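Local structure of mariner Mos1 transposase (4MDB) at residues V82-P90 against Y183-F194. The protein catalyses cut-and-paste transposition of the Mos1 transposon through its magnesium- or manganese-dependent catalytic domain, which has an RNase H-like fold. The protein carries 1 engineered substitution. Residues are numbered along the deposited sequence; the frame is centred on the assembly and turned at random.
Unlike the reference sequence in segment 82-90: Pro90 (reference Arg).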
ATOM      1  N   VAL A  82     -10.551   1.010  -2.901  1.00 14.08           N
ATOM      2  CA  VAL A  82      -9.674   0.181  -3.667  1.00 13.69           C
ATOM      3  C   VAL A  82      -9.687   0.517  -5.147  1.00 13.83           C
ATOM      4  O   VAL A  82     -10.809   0.580  -5.763  1.00 16.00           O
ATOM      5  CB  VAL A  82     -10.016  -1.331  -3.406  1.00 15.68           C
ATOM      6  CG1 VAL A  82      -9.244  -2.191  -4.353  1.00 16.48           C
ATOM      7  CG2 VAL A  82      -9.781  -1.638  -1.932  1.00 16.69           C
ATOM      8  N   ILE A  83      -8.538   0.736  -5.747  1.00 12.86           N
ATOM      9  CA  ILE A  83      -8.404   1.070  -7.154  1.00 13.62           C
ATOM     10  C   ILE A  83      -8.317  -0.190  -8.016  1.00 14.70           C
ATOM     11  O   ILE A  83      -8.991  -0.332  -9.043  1.00 16.16           O
ATOM     12  CB  ILE A  83      -7.252   2.070  -7.386  1.00 14.53           C
ATOM     13  CG1 ILE A  83      -7.514   3.375  -6.586  1.00 15.83           C
ATOM     14  CG2 ILE A  83      -7.037   2.401  -8.864  1.00 14.32           C
ATOM     15  CD1 ILE A  83      -6.278   4.189  -6.271  1.00 20.56           C
ATOM     16  N   TYR A  84      -7.458  -1.142  -7.612  1.00 14.57           N
ATOM     17  CA  TYR A  84      -7.083  -2.235  -8.428  1.00 13.92           C
ATOM     18  C   TYR A  84      -6.508  -3.279  -7.518  1.00 15.61           C
ATOM     19  O   TYR A  84      -5.879  -2.950  -6.542  1.00 16.82           O
ATOM     20  CB  TYR A  84      -6.079  -1.852  -9.466  1.00 14.06           C
ATOM     21  CG  TYR A  84      -5.611  -2.973 -10.350  1.00 14.73           C
ATOM     22  CD1 TYR A  84      -6.495  -3.583 -11.223  1.00 16.15           C
ATOM     23  CD2 TYR A  84      -4.322  -3.481 -10.298  1.00 17.01           C
ATOM     24  CE1 TYR A  84      -6.068  -4.582 -12.101  1.00 18.59           C
ATOM     25  CE2 TYR A  84      -3.889  -4.455 -11.175  1.00 16.39           C
ATOM     26  CZ  TYR A  84      -4.782  -5.014 -12.052  1.00 18.05           C
ATOM     27  OH  TYR A  84      -4.346  -6.037 -12.837  1.00 21.63           O
ATOM     28  N   TYR A  85      -6.786  -4.536  -7.760  1.00 15.59           N
ATOM     29  CA  TYR A  85      -6.019  -5.627  -7.100  1.00 16.96           C
ATOM     30  C   TYR A  85      -5.881  -6.838  -7.982  1.00 18.99           C
ATOM     31  O   TYR A  85      -6.656  -7.032  -8.945  1.00 17.02           O
ATOM     32  CB  TYR A  85      -6.654  -6.004  -5.763  1.00 17.91           C
ATOM     33  CG  TYR A  85      -7.883  -6.910  -5.816  1.00 20.66           C
ATOM     34  CD1 TYR A  85      -9.164  -6.380  -5.889  1.00 24.12           C
ATOM     35  CD2 TYR A  85      -7.748  -8.296  -5.748  1.00 22.10           C
ATOM     36  CE1 TYR A  85     -10.288  -7.204  -5.914  1.00 22.79           C
ATOM     37  CE2 TYR A  85      -8.857  -9.134  -5.809  1.00 24.83           C
ATOM     38  CZ  TYR A  85     -10.119  -8.591  -5.864  1.00 25.15           C
ATOM     39  OH  TYR A  85     -11.209  -9.417  -5.939  1.00 30.84           O
ATOM     40  N   GLU A  86      -4.850  -7.607  -7.674  1.00 17.48           N
ATOM     41  CA  GLU A  86      -4.650  -8.947  -8.289  1.00 17.97           C
ATOM     42  C   GLU A  86      -4.483  -9.984  -7.218  1.00 20.73           C
ATOM     43  O   GLU A  86      -3.886  -9.728  -6.152  1.00 17.90           O
ATOM     44  CB  GLU A  86      -3.453  -8.919  -9.226  1.00 19.24           C
ATOM     45  CG  GLU A  86      -3.597  -8.055 -10.458  1.00 20.49           C
ATOM     46  CD  GLU A  86      -2.404  -8.112 -11.374  1.00 20.12           C
ATOM     47  OE1 GLU A  86      -1.464  -8.926 -11.075  1.00 23.13           O
ATOM     48  OE2 GLU A  86      -2.310  -7.296 -12.343  1.00 22.35           O
ATOM     49  N   LEU A  87      -5.028 -11.180  -7.485  1.00 22.64           N
ATOM     50  CA  LEU A  87      -4.816 -12.326  -6.646  1.00 23.25           C
ATOM     51  C   LEU A  87      -4.017 -13.301  -7.537  1.00 25.73           C
ATOM     52  O   LEU A  87      -4.414 -13.660  -8.690  1.00 24.59           O
ATOM     53  CB  LEU A  87      -6.136 -12.849  -6.140  1.00 28.81           C
ATOM     54  CG  LEU A  87      -6.121 -13.932  -5.066  1.00 29.65           C
ATOM     55  CD1 LEU A  87      -5.734 -13.433  -3.664  1.00 29.50           C
ATOM     56  CD2 LEU A  87      -7.443 -14.662  -5.033  1.00 30.42           C
ATOM     57  N   LEU A  88      -2.818 -13.609  -7.101  1.00 22.67           N
ATOM     58  CA  LEU A  88      -1.910 -14.364  -7.953  1.00 27.11           C
ATOM     59  C   LEU A  88      -2.298 -15.854  -7.843  1.00 27.51           C
ATOM     60  O   LEU A  88      -2.892 -16.294  -6.863  1.00 31.12           O
ATOM     61  CB  LEU A  88      -0.447 -14.124  -7.587  1.00 26.38           C
ATOM     62  CG  LEU A  88       0.420 -13.035  -8.264  1.00 31.45           C
ATOM     63  CD1 LEU A  88      -0.309 -11.801  -8.723  1.00 29.53           C
ATOM     64  CD2 LEU A  88       1.669 -12.644  -7.476  1.00 29.77           C
ATOM     65  N   LYS A  89      -1.927 -16.597  -8.870  1.00 35.32           N
ATOM     66  CA  LYS A  89      -2.190 -18.014  -8.890  1.00 36.57           C
ATOM     67  C   LYS A  89      -1.381 -18.663  -7.789  1.00 33.34           C
ATOM     68  O   LYS A  89      -0.256 -18.231  -7.475  1.00 31.17           O
ATOM     69  CB  LYS A  89      -1.899 -18.582 -10.275  1.00 41.51           C
ATOM     70  CG  LYS A  89      -2.821 -17.975 -11.331  1.00 47.45           C
ATOM     71  CD  LYS A  89      -3.395 -19.009 -12.285  1.00 50.67           C
ATOM     72  CE  LYS A  89      -2.313 -19.615 -13.173  1.00 56.43           C
ATOM     73  NZ  LYS A  89      -1.650 -18.602 -14.050  1.00 56.85           N
ATOM     74  N   PRO A  90      -1.956 -19.690  -7.171  1.00 35.50           N
ATOM     75  CA  PRO A  90      -1.387 -20.240  -5.954  1.00 39.90           C
ATOM     76  C   PRO A  90       0.108 -20.491  -5.998  1.00 37.18           C
ATOM     77  O   PRO A  90       0.623 -21.021  -6.976  1.00 39.99           O
ATOM     78  CB  PRO A  90      -2.190 -21.527  -5.758  1.00 41.27           C
ATOM     79  CG  PRO A  90      -3.555 -21.143  -6.237  1.00 38.95           C
ATOM     80  CD  PRO A  90      -3.343 -20.153  -7.363  1.00 40.50           C
ATOM     81  N   TYR A 183      -9.350 -20.572  -5.086  1.00 44.70           N
ATOM     82  CA  TYR A 183      -8.833 -19.296  -5.434  1.00 41.30           C
ATOM     83  C   TYR A 183     -10.045 -18.321  -5.642  1.00 42.98           C
ATOM     84  O   TYR A 183      -9.998 -17.160  -5.196  1.00 41.16           O
ATOM     85  CB  TYR A 183      -7.866 -19.463  -6.621  1.00 41.14           C
ATOM     86  CG  TYR A 183      -7.572 -18.197  -7.308  1.00 38.24           C
ATOM     87  CD1 TYR A 183      -8.560 -17.583  -8.076  1.00 40.94           C
ATOM     88  CD2 TYR A 183      -6.319 -17.583  -7.206  1.00 35.46           C
ATOM     89  CE1 TYR A 183      -8.322 -16.389  -8.730  1.00 44.14           C
ATOM     90  CE2 TYR A 183      -6.062 -16.400  -7.886  1.00 36.67           C
ATOM     91  CZ  TYR A 183      -7.074 -15.795  -8.623  1.00 40.60           C
ATOM     92  OH  TYR A 183      -6.895 -14.607  -9.302  1.00 42.89           O
ATOM     93  N   GLU A 184     -11.172 -18.791  -6.213  1.00 40.28           N
ATOM     94  CA  GLU A 184     -12.277 -17.860  -6.507  1.00 40.23           C
ATOM     95  C   GLU A 184     -13.210 -17.553  -5.324  1.00 33.87           C
ATOM     96  O   GLU A 184     -13.958 -16.576  -5.358  1.00 34.37           O
ATOM     97  CB  GLU A 184     -13.052 -18.253  -7.783  1.00 49.99           C
ATOM     98  CG  GLU A 184     -13.072 -19.731  -8.111  1.00 50.68           C
ATOM     99  CD  GLU A 184     -11.752 -20.245  -8.646  1.00 54.06           C
ATOM    100  OE1 GLU A 184     -11.210 -19.629  -9.600  1.00 59.57           O
ATOM    101  OE2 GLU A 184     -11.266 -21.272  -8.115  1.00 58.37           O
ATOM    102  N   SER A 185     -13.156 -18.335  -4.261  1.00 27.91           N
ATOM    103  CA  SER A 185     -13.872 -17.941  -3.068  1.00 31.78           C
ATOM    104  C   SER A 185     -13.120 -16.735  -2.490  1.00 29.29           C
ATOM    105  O   SER A 185     -13.742 -15.794  -2.019  1.00 29.89           O
ATOM    106  CB  SER A 185     -13.993 -19.038  -2.010  1.00 31.26           C
ATOM    107  OG  SER A 185     -12.789 -19.773  -1.896  1.00 44.21           O
ATOM    108  N   VAL A 186     -11.793 -16.794  -2.526  1.00 30.27           N
ATOM    109  CA  VAL A 186     -11.006 -15.638  -2.042  1.00 27.05           C
ATOM    110  C   VAL A 186     -11.378 -14.362  -2.806  1.00 30.57           C
ATOM    111  O   VAL A 186     -11.672 -13.331  -2.208  1.00 27.27           O
ATOM    112  CB  VAL A 186      -9.503 -15.926  -2.109  1.00 30.81           C
ATOM    113  CG1 VAL A 186      -8.676 -14.737  -1.582  1.00 27.93           C
ATOM    114  CG2 VAL A 186      -9.137 -17.174  -1.337  1.00 28.71           C
ATOM    115  N   LYS A 187     -11.364 -14.432  -4.131  1.00 30.84           N
ATOM    116  CA  LYS A 187     -11.702 -13.276  -4.948  1.00 34.76           C
ATOM    117  C   LYS A 187     -13.100 -12.690  -4.610  1.00 36.56           C
ATOM    118  O   LYS A 187     -13.262 -11.467  -4.422  1.00 33.14           O
ATOM    119  CB  LYS A 187     -11.603 -13.697  -6.418  1.00 42.53           C
ATOM    120  CG  LYS A 187     -11.204 -12.602  -7.398  1.00 50.82           C
ATOM    121  CD  LYS A 187     -10.664 -13.217  -8.695  1.00 59.32           C
ATOM    122  CE  LYS A 187     -10.104 -12.187  -9.689  1.00 63.20           C
ATOM    123  NZ  LYS A 187      -8.724 -11.739  -9.346  1.00 60.88           N
ATOM    124  N   LYS A 188     -14.121 -13.542  -4.509  1.00 31.14           N
ATOM    125  CA  LYS A 188     -15.421 -13.061  -4.069  1.00 33.51           C
ATOM    126  C   LYS A 188     -15.435 -12.486  -2.648  1.00 30.17           C
ATOM    127  O   LYS A 188     -16.060 -11.452  -2.376  1.00 29.40           O
ATOM    128  CB  LYS A 188     -16.483 -14.172  -4.097  1.00 38.29           C
ATOM    129  CG  LYS A 188     -17.891 -13.591  -3.852  1.00 45.57           C
ATOM    130  CD  LYS A 188     -18.465 -13.037  -5.165  1.00 52.47           C
ATOM    131  CE  LYS A 188     -19.213 -11.722  -4.977  1.00 62.95           C
ATOM    132  NZ  LYS A 188     -20.473 -11.873  -4.177  1.00 62.22           N
ATOM    133  N   TRP A 189     -14.796 -13.178  -1.719  1.00 26.84           N
ATOM    134  CA  TRP A 189     -14.732 -12.648  -0.371  1.00 24.93           C
ATOM    135  C   TRP A 189     -14.088 -11.238  -0.414  1.00 23.44           C
ATOM    136  O   TRP A 189     -14.611 -10.284   0.191  1.00 23.10           O
ATOM    137  CB  TRP A 189     -13.938 -13.575   0.544  1.00 23.44           C
ATOM    138  CG  TRP A 189     -13.988 -13.126   1.896  1.00 26.57           C
ATOM    139  CD1 TRP A 189     -14.964 -13.367   2.797  1.00 25.41           C
ATOM    140  CD2 TRP A 189     -13.022 -12.293   2.557  1.00 24.24           C
ATOM    141  NE1 TRP A 189     -14.682 -12.740   3.967  1.00 29.78           N
ATOM    142  CE2 TRP A 189     -13.496 -12.062   3.843  1.00 25.81           C
ATOM    143  CE3 TRP A 189     -11.840 -11.682   2.160  1.00 25.29           C
ATOM    144  CZ2 TRP A 189     -12.807 -11.285   4.759  1.00 26.35           C
ATOM    145  CZ3 TRP A 189     -11.171 -10.871   3.092  1.00 23.40           C
ATOM    146  CH2 TRP A 189     -11.636 -10.691   4.325  1.00 22.78           C
ATOM    147  N   LEU A 190     -13.011 -11.107  -1.184  1.00 22.32           N
ATOM    148  CA  LEU A 190     -12.354  -9.754  -1.244  1.00 22.06           C
ATOM    149  C   LEU A 190     -13.220  -8.723  -1.918  1.00 24.08           C
ATOM    150  O   LEU A 190     -13.329  -7.615  -1.434  1.00 25.50           O
ATOM    151  CB  LEU A 190     -10.981  -9.823  -1.916  1.00 21.97           C
ATOM    152  CG  LEU A 190      -9.888 -10.607  -1.252  1.00 21.22           C
ATOM    153  CD1 LEU A 190      -8.854 -10.922  -2.264  1.00 24.04           C
ATOM    154  CD2 LEU A 190      -9.275  -9.833  -0.110  1.00 22.95           C
ATOM    155  N   ASP A 191     -13.831  -9.062  -3.055  1.00 23.64           N
ATOM    156  CA  ASP A 191     -14.798  -8.153  -3.694  1.00 28.13           C
ATOM    157  C   ASP A 191     -15.826  -7.658  -2.734  1.00 25.89           C
ATOM    158  O   ASP A 191     -16.034  -6.447  -2.621  1.00 25.96           O
ATOM    159  CB  ASP A 191     -15.489  -8.807  -4.906  1.00 27.92           C
ATOM    160  CG  ASP A 191     -14.565  -8.971  -6.069  1.00 35.62           C
ATOM    161  OD1 ASP A 191     -13.534  -8.243  -6.139  1.00 32.05           O
ATOM    162  OD2 ASP A 191     -14.843  -9.855  -6.923  1.00 38.27           O
ATOM    163  N   GLU A 192     -16.450  -8.554  -1.990  1.00 26.58           N
ATOM    164  CA  GLU A 192     -17.489  -8.153  -1.034  1.00 26.91           C
ATOM    165  C   GLU A 192     -16.958  -7.320   0.144  1.00 23.65           C
ATOM    166  O   GLU A 192     -17.584  -6.372   0.577  1.00 23.01           O
ATOM    167  CB  GLU A 192     -18.255  -9.341  -0.419  1.00 32.11           C
ATOM    168  CG  GLU A 192     -19.149 -10.161  -1.323  1.00 40.29           C
ATOM    169  CD  GLU A 192     -19.886 -11.250  -0.542  1.00 42.76           C
ATOM    170  OE1 GLU A 192     -20.487 -10.928   0.520  1.00 46.91           O
ATOM    171  OE2 GLU A 192     -19.859 -12.429  -0.981  1.00 56.09           O
ATOM    172  N   TRP A 193     -15.795  -7.717   0.639  1.00 23.99           N
ATOM    173  CA  TRP A 193     -15.233  -7.158   1.843  1.00 22.55           C
ATOM    174  C   TRP A 193     -14.786  -5.747   1.483  1.00 18.95           C
ATOM    175  O   TRP A 193     -15.070  -4.800   2.199  1.00 19.94           O
ATOM    176  CB  TRP A 193     -14.037  -8.019   2.359  1.00 22.93           C
ATOM    177  CG  TRP A 193     -13.480  -7.514   3.708  1.00 22.66           C
ATOM    178  CD1 TRP A 193     -13.959  -7.792   4.977  1.00 22.17           C
ATOM    179  CD2 TRP A 193     -12.393  -6.587   3.902  1.00 21.48           C
ATOM    180  NE1 TRP A 193     -13.244  -7.093   5.911  1.00 22.23           N
ATOM    181  CE2 TRP A 193     -12.288  -6.341   5.280  1.00 22.08           C
ATOM    182  CE3 TRP A 193     -11.540  -5.915   3.035  1.00 23.50           C
ATOM    183  CZ2 TRP A 193     -11.288  -5.503   5.827  1.00 21.11           C
ATOM    184  CZ3 TRP A 193     -10.602  -5.024   3.585  1.00 23.22           C
ATOM    185  CH2 TRP A 193     -10.473  -4.876   4.942  1.00 21.79           C
ATOM    186  N   PHE A 194     -14.114  -5.608   0.366  1.00 20.91           N
ATOM    187  CA  PHE A 194     -13.687  -4.245  -0.061  1.00 20.13           C
ATOM    188  C   PHE A 194     -14.880  -3.294  -0.235  1.00 24.11           C
ATOM    189  O   PHE A 194     -14.875  -2.128   0.162  1.00 20.81           O
ATOM    190  CB  PHE A 194     -12.854  -4.281  -1.351  1.00 20.04           C
ATOM    191  CG  PHE A 194     -11.451  -4.864  -1.207  1.00 18.64           C
ATOM    192  CD1 PHE A 194     -10.634  -4.554  -0.112  1.00 17.60           C
ATOM    193  CD2 PHE A 194     -10.918  -5.620  -2.222  1.00 19.72           C
ATOM    194  CE1 PHE A 194      -9.354  -5.075  -0.040  1.00 18.67           C
ATOM    195  CE2 PHE A 194      -9.627  -6.165  -2.148  1.00 18.65           C
ATOM    196  CZ  PHE A 194      -8.852  -5.874  -1.068  1.00 16.51           C
TER
HETATM  197  O   HOH W   1      -6.250 -11.434 -10.123  1.00 32.70           O
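Leu87 and Tyr183 anchor one end of a textbook strand-on-helix interface, in which helix 183-194 packs on a face of the RNase H-like sheet, its axis nearly antiparallel (160°) to that of the edge strand 82-87. Leu87 points at the helix with CG anti to its backbone N (chi1 -171°), which brings CD2 over the face of the Tyr183 ring, 3.8 Å from the ring centroid in a CH-pi contact. The same methyl meets CG1 of Val186 at 3.7 Å, and CD1 of Leu190 adds a looser apolar neighbour to Leu87. Val186 and Leu190 also touch Ile40 of the central strand 32-42, which ties the layer to the middle of the sheet.

At the other end an aromatic cluster takes over. Phe194 turns its edge to the face of Tyr85, the ring centres 5.4 Å apart and the planes at 63°, while Val82 CG2 sits over a face of Phe194, 3.5 Å from CD1. Met171 of helix 162-175 also packs on Phe194.

Toward the solvent side the packing gives way to polar links. Tyr85 OH donates to OD1 of the exposed Asp191 at 2.6 Å, reaching the oxygen from above the carboxylate plane. Tyr183 OH donates to Leu87 O at 2.7 Å, from above the plane of that carbonyl. Lys187, its chain extended until a bend at chi4, donates from NZ to a water that also accepts from Leu87 N, with 2.9 Å between that N and the water oxygen; the bond from NZ to Tyr183 OH is weak.

Both tyrosines thus serve two chemistries, an apolar ring against the core and a hydroxyl that ties helix to edge strand; the short bond to Asp191 would probably favour a charged carboxylate there.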